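Local coordinates for protein extracellular ligand-binding receptor (PDB 3UKJ) that binds 3-(4-hydroxy-phenyl)pyruvic acid and probably delivers related lignin-derived aromatic acids to a membrane transporter, at residues E7-I12 with K69-M74; F33-I38 with V293-I298; S237-L242 with V353-Y358; T177-Q182 with A204-A209. All blocks are in the same frame, centred on the assembly; numbering follows the deposited sequence.

Contact 1: E7-I12 with K69-M74; sequences EITVGI and KADVIM
Val10, Gly11 and Ile12 run beside Val72, Ile73 and Met74 as parallel neighbours in a sheet, the strand axes 4.6 Å apart and inclined by 21°. Within the regular ladder both bonds are made by Gly11: its N gives to Val72 O at 3.0 Å, and its O takes Met74 N at 2.8 Å. Ahead of it, Thr9 O receives two N-H groups, Asp71 N at 2.8 Å and, weakly, Val72 N. Asp71 returns a bond with its side chain. Its CG stands beside its own backbone N (chi1 -62°), which brings OD2 to Thr9 N at 2.9 Å in a nearly straight bond (173°) on the anti lone pair. A water gives protons to OD2 and to Glu7 O and accepts from Thr9 OG1, while OD1 takes Gly308 N, so both carboxylate oxygens are engaged. The CG2 methyl of Ile8 rests 3.7 Å from Asp71 OD2, the two side chains crossing nearly at right angles. An alanine at Asp71 would probably leave the N-H groups of Thr9 and Gly308 without their acceptor and cost the water one of its anchors. Farther along, Met74, built as selenomethionine, bends at its last torsion and lays CE 3.7 Å from Val10 CG1; its first part runs alongside Ile12. Helix 282-304 covers the face that carries Val10, Val72 and Met74. These are adjoining inner strands in the parallel part of the mixed alpha/beta sheet in the N-terminal lobe of a type I periplasmic binding protein.

Contact 2: F33-I38 with V293-I298; sequences FVAKEI and VLERVI
Ile38 turns CG2 away from its own backbone N and keeps CG1 beside it (chi1 -54°), a setting that presents both CG2 and CD1 to the helix carrying Leu294, Glu295 and Ile298. This is helix-on-sheet packing in the N-terminal lobe of a type I periplasmic binding protein: strand 37-38 is the edge strand, antiparallel to 41-49, and helix 282-304 packs against it. Ile38 CG2 sits in the notch between one turn and the next, 3.8 Å from Glu295 CA and 3.9 Å from Ile298 CB. Its CD1 reaches the CB of Leu294 and the CG of Glu295, and meets Ile298 CD1 at 4.1 Å; the two isoleucines cross at about a right angle. Ile43 of the neighbouring strand also touches Ile38. Glu295 extends beyond CG past this apolar patch, bringing CD within 4.2 Å of Ala35 CB, and its carboxylate meets the strand side through water. Lys292 offers the same carboxylate only a long, weak ion pair. One water donates to Glu295 OE1 and to Glu37 O; a second accepts a hydrogen bond from Ala35 N at 2.8 Å and donates one to Glu295 OE2 at 2.7 Å.

Contact 3: S237-L242 with V353-Y358; sequences SAEGVL and VKNGKY
The carboxylate of Glu239 grips two successive backbone N-H groups of the turn opposite: OE1 takes Asn355 N at 2.7 Å (163°) and OE2 takes Gly356 N at 2.9 Å. Both oxygens use their syn lone pairs, so the two bonds leave on the side between the oxygens and hold the carboxylate against rotation. A bend at chi2 (-71°) folds the glutamate chain over to get there. Next to it, Gly240 N gives to Val353 O at 2.9 Å in an almost straight bond (176°), in the carbonyl plane. Gly240 belongs to a type II turn, Ala238 to Val241, which Val241 N closes on Ala238 O; its positive phi suits a glycine.

From these bonds the contact spreads to Val353. Its CB lies 3.5 Å from Ala238 O, its CG1 is near Glu239 OE2, and its CG2 meets Val241 CG1 at 3.6 Å. Ile231 of helix 228-234 touches the same valine. Val353 N, buried here, has no partner in the model.

The captured turn, Lys354 to Lys357, is type I' with Asn355-Gly356 at its centre, the classic two-residue loop of a beta hairpin. That hairpin joins strands 349-354 and 357-360 at one margin of the mixed sheet in the second lobe, and Glu239 ties its tip to the loop leading into the adjacent strand 242-245.

Contact 4: T177-Q182 with A204-A209; sequences TSVAGQ and ALPQTA
The peptide group joining Thr177 to Ser178 has Leu205 over one face: CD2 stands almost straight above Thr177 C at 3.8 Å, and CD1, on the same side, lies out beyond the oxygen edge, 3.7 Å from Thr177 O. The puckered ring of Pro206 has Val179 CG2 over one side, almost straight above Pro206 CA at 4.2 Å. Between the two, Val179 and Leu205 reach toward each other tip to tip, with Val179 CG2 3.9 Å from Leu205 CG and Val179 CG1 4.0 Å from Leu205 CD2. Leu205 gets this far because CG points away from its backbone N (chi1 179°), sending the side chain out from the helix.

The first segment leads into helix 180-189 and the second lies within helix 200-212, with strand 193-197 between, in the alpha/beta second lobe of a type I periplasmic binding protein. Val179 occupies the N-cap position of the first helix. In the second, Pro206 offers no N-H to the preceding turn, and the helix is kinked there. Ile141 and Phe172, from two strands of the sheet, touch both Val179 and Pro206. Replacing Leu205 with an alanine would probably uncover the face of the Thr177-Ser178 peptide and take from the Val179 methyls the Leu205 atoms they meet. One turn along, Ala209 CB closes on Val179 CG2 at 4.0 Å.

The four contacts fall into two pairs, one in each lobe. Contacts 1 and 2 have centres 12 Å apart and share helix 282-304: Ile8 CD1 packs on Ile298 CG2 at 3.5 Å, and Val72 and Val10 lie against Leu294. Contacts 3 and 4 have centres 18 Å apart, and a probable hydrogen bond from Gln207 NE2 to Ser237 O, 3.0 Å, joins them. Contacts 1 and 3 are separated by about 39 Å between centres, as are 1 and 4. The bound 3-(4-hydroxy-phenyl)pyruvic acid lies about 12 Å from the side chains of both Met74 in contact 1 and Pro206 in contact 4, consistent with the interlobe cleft of this family.

Contact 1: E7-I12 with K69-M74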
loop_
_atom_site.group_PDB
_atom_site.type_symbol
_atom_site.label_atom_id
_atom_site.label_comp_id
_atom_site.label_asym_id
_atom_site.label_seq_id
_atom_site.Cartn_x
_atom_site.Cartn_y
_atom_site.Cartn_z
ATOM N N GLU A 7 -24.329 -17.070 1.175
ATOM C CA GLU A 7 -23.402 -15.946 1.073
ATOM C C GLU A 7 -21.953 -16.251 1.512
ATOM O O GLU A 7 -21.685 -17.160 2.317
ATOM C CB GLU A 7 -23.956 -14.714 1.809
ATOM C CG GLU A 7 -23.733 -14.745 3.299
ATOM C CD GLU A 7 -24.754 -13.932 4.103
ATOM O OE1 GLU A 7 -25.468 -13.070 3.541
ATOM O OE2 GLU A 7 -24.945 -14.298 5.276
ATOM N N ILE A 8 -21.032 -15.510 0.904
ATOM C CA ILE A 8 -19.615 -15.520 1.280
ATOM C C ILE A 8 -19.368 -14.224 2.013
ATOM O O ILE A 8 -19.827 -13.159 1.576
ATOM C CB ILE A 8 -18.703 -15.640 0.054
ATOM C CG1 ILE A 8 -18.864 -17.024 -0.574
ATOM C CG2 ILE A 8 -17.218 -15.388 0.432
ATOM C CD1 ILE A 8 -18.290 -17.149 -1.999
ATOM N N THR A 9 -18.788 -14.332 3.211
ATOM C CA THR A 9 -18.714 -13.195 4.124
ATOM C C THR A 9 -17.288 -12.616 4.172
ATOM O O THR A 9 -16.317 -13.327 4.460
ATOM C CB THR A 9 -19.189 -13.595 5.549
ATOM O OG1 THR A 9 -20.506 -14.191 5.463
ATOM C CG2 THR A 9 -19.218 -12.398 6.474
ATOM N N VAL A 10 -17.173 -11.319 3.896
ATOM C CA VAL A 10 -15.863 -10.634 3.842
ATOM C C VAL A 10 -15.907 -9.501 4.835
ATOM O O VAL A 10 -16.690 -8.576 4.670
ATOM C CB VAL A 10 -15.516 -10.098 2.419
ATOM C CG1 VAL A 10 -14.099 -9.442 2.416
ATOM C CG2 VAL A 10 -15.522 -11.256 1.386
ATOM N N GLY A 11 -15.045 -9.572 5.845
ATOM C CA GLY A 11 -14.943 -8.514 6.843
ATOM C C GLY A 11 -13.799 -7.605 6.471
ATOM O O GLY A 11 -12.680 -8.067 6.229
ATOM N N ILE A 12 -14.066 -6.303 6.459
ATOM C CA ILE A 12 -13.072 -5.323 6.004
ATOM C C ILE A 12 -12.941 -4.266 7.074
ATOM O O ILE A 12 -13.941 -3.594 7.429
ATOM C CB ILE A 12 -13.525 -4.651 4.666
ATOM C CG1 ILE A 12 -13.819 -5.743 3.640
ATOM C CG2 ILE A 12 -12.419 -3.650 4.228
ATOM C CD1 ILE A 12 -14.542 -5.274 2.386
ATOM N N LYS A 69 -18.428 -14.928 11.398
ATOM C CA LYS A 69 -17.919 -16.158 10.730
ATOM C C LYS A 69 -17.403 -15.846 9.328
ATOM O O LYS A 69 -17.703 -16.561 8.371
ATOM C CB LYS A 69 -18.993 -17.261 10.669
ATOM C CG LYS A 69 -19.459 -17.727 12.052
ATOM C CD LYS A 69 -20.680 -18.633 11.999
ATOM C CE LYS A 69 -20.304 -20.084 11.938
ATOM N NZ LYS A 69 -21.528 -20.919 12.048
ATOM N N ALA A 70 -16.502 -14.871 9.234
ATOM C CA ALA A 70 -16.068 -14.392 7.928
ATOM C C ALA A 70 -15.289 -15.483 7.231
ATOM O O ALA A 70 -14.561 -16.233 7.881
ATOM C CB ALA A 70 -15.201 -13.183 8.085
ATOM N N ASP A 71 -15.440 -15.544 5.913
ATOM C CA ASP A 71 -14.615 -16.425 5.069
ATOM C C ASP A 71 -13.246 -15.807 4.759
ATOM O O ASP A 71 -12.248 -16.516 4.605
ATOM C CB ASP A 71 -15.378 -16.752 3.783
ATOM C CG ASP A 71 -16.657 -17.488 4.048
ATOM O OD1 ASP A 71 -16.587 -18.615 4.559
ATOM O OD2 ASP A 71 -17.731 -16.915 3.796
ATOM N N VAL A 72 -13.224 -14.485 4.636
ATOM C CA VAL A 72 -11.992 -13.717 4.351
ATOM C C VAL A 72 -12.077 -12.448 5.143
ATOM O O VAL A 72 -13.164 -11.884 5.297
ATOM C CB VAL A 72 -11.879 -13.386 2.852
ATOM C CG1 VAL A 72 -10.641 -12.468 2.574
ATOM C CG2 VAL A 72 -11.873 -14.682 1.995
ATOM N N ILE A 73 -10.923 -11.983 5.646
ATOM C CA ILE A 73 -10.849 -10.649 6.224
ATOM C C ILE A 73 -9.814 -9.801 5.486
ATOM O O ILE A 73 -9.000 -10.333 4.727
ATOM C CB ILE A 73 -10.611 -10.637 7.757
ATOM C CG1 ILE A 73 -9.229 -11.206 8.136
ATOM C CG2 ILE A 73 -11.786 -11.392 8.495
ATOM C CD1 ILE A 73 -8.920 -11.098 9.647
HETATM N N MSE A 74 -10.000 -8.494 5.559
HETATM C CA MSE A 74 -9.226 -7.542 4.746
HETATM C C MSE A 74 -8.942 -6.267 5.543
HETATM O O MSE A 74 -9.806 -5.790 6.340
HETATM C CB MSE A 74 -10.023 -7.202 3.475
HETATM C CG MSE A 74 -9.338 -6.285 2.482
HETATM SE SE MSE A 74 -10.549 -5.968 0.950
HETATM C CE MSE A 74 -11.349 -7.602 0.823
HETATM O O HOH W 1 -20.114 -17.188 4.784
#

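Contact 2: F33-I38 with V293-I298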
loop_
_atom_site.group_PDB
_atom_site.type_symbol
_atom_site.label_atom_id
_atom_site.label_comp_id
_atom_site.label_asym_id
_atom_site.label_seq_id
_atom_site.Cartn_x
_atom_site.Cartn_y
_atom_site.Cartn_z
ATOM N N PHE A 33 -17.317 -0.467 -6.477
ATOM C CA PHE A 33 -17.020 -0.881 -7.844
ATOM C C PHE A 33 -16.560 -2.311 -7.991
ATOM O O PHE A 33 -16.250 -2.739 -9.105
ATOM C CB PHE A 33 -16.023 0.097 -8.467
ATOM C CG PHE A 33 -16.378 1.543 -8.204
ATOM C CD1 PHE A 33 -17.618 2.045 -8.583
ATOM C CD2 PHE A 33 -15.475 2.395 -7.585
ATOM C CE1 PHE A 33 -17.953 3.399 -8.371
ATOM C CE2 PHE A 33 -15.842 3.735 -7.270
ATOM C CZ PHE A 33 -17.046 4.242 -7.721
ATOM N N VAL A 34 -16.530 -3.061 -6.891
ATOM C CA VAL A 34 -16.122 -4.470 -6.964
ATOM C C VAL A 34 -17.372 -5.343 -7.103
ATOM O O VAL A 34 -18.486 -4.913 -6.737
ATOM C CB VAL A 34 -15.325 -4.926 -5.717
ATOM C CG1 VAL A 34 -14.119 -4.017 -5.523
ATOM C CG2 VAL A 34 -16.210 -4.865 -4.450
ATOM N N ALA A 35 -17.153 -6.581 -7.546
ATOM C CA ALA A 35 -18.242 -7.566 -7.691
ATOM C C ALA A 35 -18.863 -7.913 -6.343
ATOM O O ALA A 35 -18.152 -8.140 -5.351
ATOM C CB ALA A 35 -17.691 -8.866 -8.375
ATOM N N LYS A 36 -20.188 -7.920 -6.302
ATOM C CA LYS A 36 -20.902 -8.386 -5.100
ATOM C C LYS A 36 -21.531 -9.754 -5.283
ATOM O O LYS A 36 -22.261 -10.220 -4.410
ATOM C CB LYS A 36 -21.937 -7.356 -4.603
ATOM C CG LYS A 36 -21.464 -5.897 -4.676
ATOM C CD LYS A 36 -20.406 -5.561 -3.631
ATOM C CE LYS A 36 -20.232 -4.042 -3.490
ATOM N NZ LYS A 36 -19.770 -3.409 -4.764
ATOM N N GLU A 37 -21.240 -10.396 -6.412
ATOM C CA GLU A 37 -21.645 -11.778 -6.626
ATOM C C GLU A 37 -20.403 -12.402 -7.196
ATOM O O GLU A 37 -19.875 -11.881 -8.170
ATOM C CB GLU A 37 -22.774 -11.843 -7.682
ATOM C CG GLU A 37 -23.304 -13.257 -7.972
ATOM C CD GLU A 37 -24.402 -13.736 -7.027
ATOM O OE1 GLU A 37 -24.879 -12.957 -6.155
ATOM O OE2 GLU A 37 -24.806 -14.913 -7.193
ATOM N N ILE A 38 -19.954 -13.521 -6.631
ATOM C CA ILE A 38 -18.767 -14.192 -7.159
ATOM C C ILE A 38 -19.007 -15.680 -7.153
ATOM O O ILE A 38 -19.502 -16.221 -6.171
ATOM C CB ILE A 38 -17.457 -13.881 -6.316
ATOM C CG1 ILE A 38 -17.270 -12.348 -6.194
ATOM C CG2 ILE A 38 -16.254 -14.587 -6.995
ATOM C CD1 ILE A 38 -16.089 -11.873 -5.310
ATOM N N VAL A 293 -8.565 -10.584 -6.764
ATOM C CA VAL A 293 -8.003 -11.800 -6.180
ATOM C C VAL A 293 -9.107 -12.787 -5.771
ATOM O O VAL A 293 -9.051 -13.975 -6.093
ATOM C CB VAL A 293 -7.042 -11.490 -5.029
ATOM C CG1 VAL A 293 -6.578 -12.774 -4.331
ATOM C CG2 VAL A 293 -5.834 -10.687 -5.549
ATOM N N LEU A 294 -10.095 -12.281 -5.052
ATOM C CA LEU A 294 -11.228 -13.094 -4.661
ATOM C C LEU A 294 -11.978 -13.706 -5.849
ATOM O O LEU A 294 -12.445 -14.841 -5.755
ATOM C CB LEU A 294 -12.168 -12.278 -3.765
ATOM C CG LEU A 294 -11.624 -11.959 -2.377
ATOM C CD1 LEU A 294 -12.624 -11.055 -1.631
ATOM C CD2 LEU A 294 -11.203 -13.189 -1.553
ATOM N N GLU A 295 -12.097 -12.963 -6.952
ATOM C CA GLU A 295 -12.756 -13.497 -8.138
ATOM C C GLU A 295 -11.993 -14.689 -8.729
ATOM O O GLU A 295 -12.611 -15.595 -9.283
ATOM C CB GLU A 295 -12.928 -12.424 -9.207
ATOM C CG GLU A 295 -13.961 -11.369 -8.837
ATOM C CD GLU A 295 -14.153 -10.390 -9.961
ATOM O OE1 GLU A 295 -14.877 -10.736 -10.936
ATOM O OE2 GLU A 295 -13.566 -9.306 -9.903
ATOM N N ARG A 296 -10.684 -14.757 -8.513
ATOM C CA ARG A 296 -9.946 -15.934 -8.963
ATOM C C ARG A 296 -10.068 -17.086 -7.966
ATOM O O ARG A 296 -10.244 -18.232 -8.390
ATOM C CB ARG A 296 -8.468 -15.649 -9.178
ATOM C CG ARG A 296 -7.719 -16.903 -9.683
ATOM C CD ARG A 296 -7.954 -17.181 -11.163
ATOM N NE ARG A 296 -7.193 -16.257 -11.962
ATOM C CZ ARG A 296 -5.905 -16.394 -12.241
ATOM N NH1 ARG A 296 -5.258 -15.386 -12.809
ATOM N NH2 ARG A 296 -5.276 -17.548 -11.989
ATOM N N VAL A 297 -9.923 -16.801 -6.663
ATOM C CA VAL A 297 -9.780 -17.896 -5.685
ATOM C C VAL A 297 -11.089 -18.494 -5.215
ATOM O O VAL A 297 -11.146 -19.672 -4.874
ATOM C CB VAL A 297 -8.839 -17.560 -4.477
ATOM C CG1 VAL A 297 -7.396 -17.332 -4.997
ATOM C CG2 VAL A 297 -9.368 -16.365 -3.623
ATOM N N ILE A 298 -12.138 -17.678 -5.174
ATOM C CA ILE A 298 -13.447 -18.176 -4.746
ATOM C C ILE A 298 -14.003 -19.357 -5.573
ATOM O O ILE A 298 -14.379 -20.402 -4.992
ATOM C CB ILE A 298 -14.465 -17.045 -4.543
ATOM C CG1 ILE A 298 -14.140 -16.298 -3.252
ATOM C CG2 ILE A 298 -15.860 -17.636 -4.513
ATOM C CD1 ILE A 298 -15.006 -15.057 -3.025
HETATM O O HOH W 2 -14.594 -7.211 -8.482
HETATM O O HOH W 3 -17.479 -12.005 -9.872
#

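Contact 3: S237-L242 with V353-Y358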
loop_
_atom_site.group_PDB
_atom_site.type_symbol
_atom_site.label_atom_id
_atom_site.label_comp_id
_atom_site.label_asym_id
_atom_site.label_seq_id
_atom_site.Cartn_x
_atom_site.Cartn_y
_atom_site.Cartn_z
ATOM N N SER A 237 6.144 22.868 -3.129
ATOM C CA SER A 237 7.218 22.049 -2.569
ATOM C C SER A 237 7.232 20.649 -3.180
ATOM O O SER A 237 8.274 19.990 -3.210
ATOM C CB SER A 237 7.131 21.965 -1.044
ATOM O OG SER A 237 7.175 23.262 -0.464
ATOM N N ALA A 238 6.086 20.225 -3.716
ATOM C CA ALA A 238 5.977 18.917 -4.390
ATOM C C ALA A 238 6.711 18.789 -5.715
ATOM O O ALA A 238 7.050 17.673 -6.119
ATOM C CB ALA A 238 4.527 18.485 -4.552
ATOM N N GLU A 239 6.992 19.918 -6.372
ATOM C CA GLU A 239 7.610 19.892 -7.700
ATOM C C GLU A 239 8.915 19.093 -7.674
ATOM O O GLU A 239 9.758 19.266 -6.769
ATOM C CB GLU A 239 7.873 21.326 -8.203
ATOM C CG GLU A 239 6.614 22.186 -8.417
ATOM C CD GLU A 239 5.784 21.747 -9.618
ATOM O OE1 GLU A 239 6.332 21.685 -10.752
ATOM O OE2 GLU A 239 4.591 21.452 -9.429
ATOM N N GLY A 240 9.129 18.277 -8.698
ATOM C CA GLY A 240 10.396 17.577 -8.811
ATOM C C GLY A 240 10.598 16.399 -7.874
ATOM O O GLY A 240 11.634 15.761 -7.930
ATOM N N VAL A 241 9.648 16.135 -6.980
ATOM C CA VAL A 241 9.713 14.933 -6.133
ATOM C C VAL A 241 9.850 13.664 -6.975
ATOM O O VAL A 241 9.309 13.574 -8.084
ATOM C CB VAL A 241 8.476 14.839 -5.200
ATOM C CG1 VAL A 241 7.206 14.405 -5.977
ATOM C CG2 VAL A 241 8.736 13.890 -4.025
ATOM N N LEU A 242 10.568 12.677 -6.458
ATOM C CA LEU A 242 10.594 11.359 -7.091
ATOM C C LEU A 242 9.795 10.409 -6.201
ATOM O O LEU A 242 10.047 10.345 -5.004
ATOM C CB LEU A 242 12.011 10.844 -7.292
ATOM C CG LEU A 242 12.982 11.582 -8.227
ATOM C CD1 LEU A 242 12.320 11.944 -9.577
ATOM C CD2 LEU A 242 13.563 12.817 -7.529
ATOM N N VAL A 353 6.459 15.240 -10.052
ATOM C CA VAL A 353 5.403 16.268 -10.115
ATOM C C VAL A 353 5.933 17.479 -10.894
ATOM O O VAL A 353 7.032 17.977 -10.624
ATOM C CB VAL A 353 4.952 16.704 -8.685
ATOM C CG1 VAL A 353 3.959 17.858 -8.744
ATOM C CG2 VAL A 353 4.335 15.496 -7.919
ATOM N N LYS A 354 5.224 17.820 -11.969
ATOM C CA LYS A 354 5.567 18.963 -12.817
ATOM C C LYS A 354 4.303 19.806 -12.992
ATOM O O LYS A 354 3.258 19.297 -13.451
ATOM C CB LYS A 354 6.092 18.505 -14.197
ATOM C CG LYS A 354 7.452 17.807 -14.187
ATOM C CD LYS A 354 7.735 17.062 -15.509
ATOM C CE LYS A 354 9.168 16.555 -15.579
ATOM N NZ LYS A 354 10.121 17.655 -15.909
ATOM N N ASN A 355 4.355 21.035 -12.460
ATOM C CA ASN A 355 3.243 21.972 -12.564
ATOM C C ASN A 355 1.967 21.434 -11.908
ATOM O O ASN A 355 0.895 21.462 -12.518
ATOM C CB ASN A 355 2.977 22.316 -14.047
ATOM C CG ASN A 355 4.058 23.201 -14.641
ATOM O OD1 ASN A 355 4.617 24.045 -13.936
ATOM N ND2 ASN A 355 4.547 22.822 -15.819
ATOM N N GLY A 356 2.113 20.813 -10.737
ATOM C CA GLY A 356 0.953 20.358 -9.954
ATOM C C GLY A 356 0.276 19.075 -10.428
ATOM O O GLY A 356 -0.832 18.764 -9.973
ATOM N N LYS A 357 0.969 18.308 -11.277
ATOM C CA LYS A 357 0.428 17.072 -11.869
ATOM C C LYS A 357 1.466 15.964 -11.778
ATOM O O LYS A 357 2.672 16.192 -11.972
ATOM C CB LYS A 357 0.108 17.263 -13.360
ATOM C CG LYS A 357 -0.746 18.484 -13.757
ATOM C CD LYS A 357 -0.678 18.660 -15.290
ATOM C CE LYS A 357 -1.461 19.882 -15.809
ATOM N NZ LYS A 357 -2.887 19.709 -15.499
ATOM N N TYR A 358 0.989 14.751 -11.537
ATOM C CA TYR A 358 1.860 13.582 -11.592
ATOM C C TYR A 358 2.206 13.258 -13.032
ATOM O O TYR A 358 1.323 13.226 -13.908
ATOM C CB TYR A 358 1.208 12.382 -10.910
ATOM C CG TYR A 358 1.138 12.493 -9.408
ATOM C CD1 TYR A 358 2.298 12.485 -8.647
ATOM C CD2 TYR A 358 -0.082 12.433 -8.741
ATOM C CE1 TYR A 358 2.262 12.505 -7.260
ATOM C CE2 TYR A 358 -0.137 12.411 -7.345
ATOM C CZ TYR A 358 1.051 12.517 -6.610
ATOM O OH TYR A 358 1.068 12.486 -5.243
#

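Contact 4: T177-Q182 with A204-A209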
loop_
_atom_site.group_PDB
_atom_site.type_symbol
_atom_site.label_atom_id
_atom_site.label_comp_id
_atom_site.label_asym_id
_atom_site.label_seq_id
_atom_site.Cartn_x
_atom_site.Cartn_y
_atom_site.Cartn_z
ATOM N N THR A 177 2.564 17.054 14.046
ATOM C CA THR A 177 2.295 18.116 13.080
ATOM C C THR A 177 3.488 19.022 12.777
ATOM O O THR A 177 3.367 19.960 11.977
ATOM C CB THR A 177 1.029 18.940 13.443
ATOM O OG1 THR A 177 1.049 19.287 14.830
ATOM C CG2 THR A 177 -0.243 18.110 13.135
ATOM N N SER A 178 4.585 18.816 13.510
ATOM C CA SER A 178 5.874 19.491 13.264
ATOM C C SER A 178 6.962 18.437 13.093
ATOM O O SER A 178 6.918 17.383 13.736
ATOM C CB SER A 178 6.258 20.392 14.445
ATOM O OG SER A 178 7.571 20.933 14.294
ATOM N N VAL A 179 7.956 18.740 12.268
ATOM C CA VAL A 179 9.193 17.911 12.201
ATOM C C VAL A 179 10.402 18.857 12.209
ATOM O O VAL A 179 11.443 18.580 11.601
ATOM C CB VAL A 179 9.233 16.938 10.999
ATOM C CG1 VAL A 179 8.235 15.774 11.212
ATOM C CG2 VAL A 179 8.970 17.654 9.659
ATOM N N ALA A 180 10.236 19.968 12.925
ATOM C CA ALA A 180 11.260 20.998 13.011
ATOM C C ALA A 180 12.627 20.454 13.432
ATOM O O ALA A 180 13.643 20.784 12.802
ATOM C CB ALA A 180 10.811 22.120 13.970
ATOM N N GLY A 181 12.668 19.705 14.539
ATOM C CA GLY A 181 13.946 19.218 15.105
ATOM C C GLY A 181 14.629 18.220 14.178
ATOM O O GLY A 181 15.865 18.192 14.066
ATOM N N GLN A 182 13.829 17.383 13.529
ATOM C CA GLN A 182 14.357 16.396 12.583
ATOM C C GLN A 182 14.894 17.091 11.338
ATOM O O GLN A 182 15.976 16.755 10.834
ATOM C CB GLN A 182 13.254 15.419 12.198
ATOM C CG GLN A 182 12.714 14.585 13.360
ATOM C CD GLN A 182 11.512 15.208 14.099
ATOM O OE1 GLN A 182 11.315 16.418 14.122
ATOM N NE2 GLN A 182 10.733 14.362 14.745
ATOM N N ALA A 204 3.632 14.760 3.194
ATOM C CA ALA A 204 3.777 16.125 2.709
ATOM C C ALA A 204 4.411 17.022 3.776
ATOM O O ALA A 204 4.951 18.077 3.449
ATOM C CB ALA A 204 2.430 16.699 2.251
ATOM N N LEU A 205 4.400 16.576 5.037
ATOM C CA LEU A 205 5.004 17.368 6.122
ATOM C C LEU A 205 6.533 17.559 5.984
ATOM O O LEU A 205 7.008 18.689 5.905
ATOM C CB LEU A 205 4.636 16.799 7.500
ATOM C CG LEU A 205 5.204 17.494 8.730
ATOM C CD1 LEU A 205 4.795 18.985 8.711
ATOM C CD2 LEU A 205 4.621 16.805 9.964
ATOM N N PRO A 206 7.292 16.469 5.787
ATOM C CA PRO A 206 8.696 16.769 5.570
ATOM C C PRO A 206 8.951 17.438 4.208
ATOM O O PRO A 206 9.947 18.165 4.056
ATOM C CB PRO A 206 9.349 15.389 5.583
ATOM C CG PRO A 206 8.476 14.562 6.452
ATOM C CD PRO A 206 7.081 15.075 6.214
ATOM N N GLN A 207 8.097 17.168 3.217
ATOM C CA GLN A 207 8.271 17.790 1.884
ATOM C C GLN A 207 8.279 19.329 1.993
ATOM O O GLN A 207 9.220 19.983 1.549
ATOM C CB GLN A 207 7.174 17.347 0.924
ATOM C CG GLN A 207 7.461 17.716 -0.529
ATOM C CD GLN A 207 8.487 16.813 -1.193
ATOM O OE1 GLN A 207 8.597 15.629 -0.843
ATOM N NE2 GLN A 207 9.068 17.294 -2.301
ATOM N N THR A 208 7.282 19.892 2.680
ATOM C CA THR A 208 7.178 21.330 2.808
ATOM C C THR A 208 8.238 21.868 3.766
ATOM O O THR A 208 8.908 22.886 3.479
ATOM C CB THR A 208 5.758 21.744 3.267
ATOM O OG1 THR A 208 5.419 21.054 4.470
ATOM C CG2 THR A 208 4.731 21.348 2.234
ATOM N N ALA A 209 8.467 21.149 4.863
ATOM C CA ALA A 209 9.387 21.640 5.887
ATOM C C ALA A 209 10.839 21.692 5.377
ATOM O O ALA A 209 11.517 22.714 5.534
ATOM C CB ALA A 209 9.248 20.809 7.177
#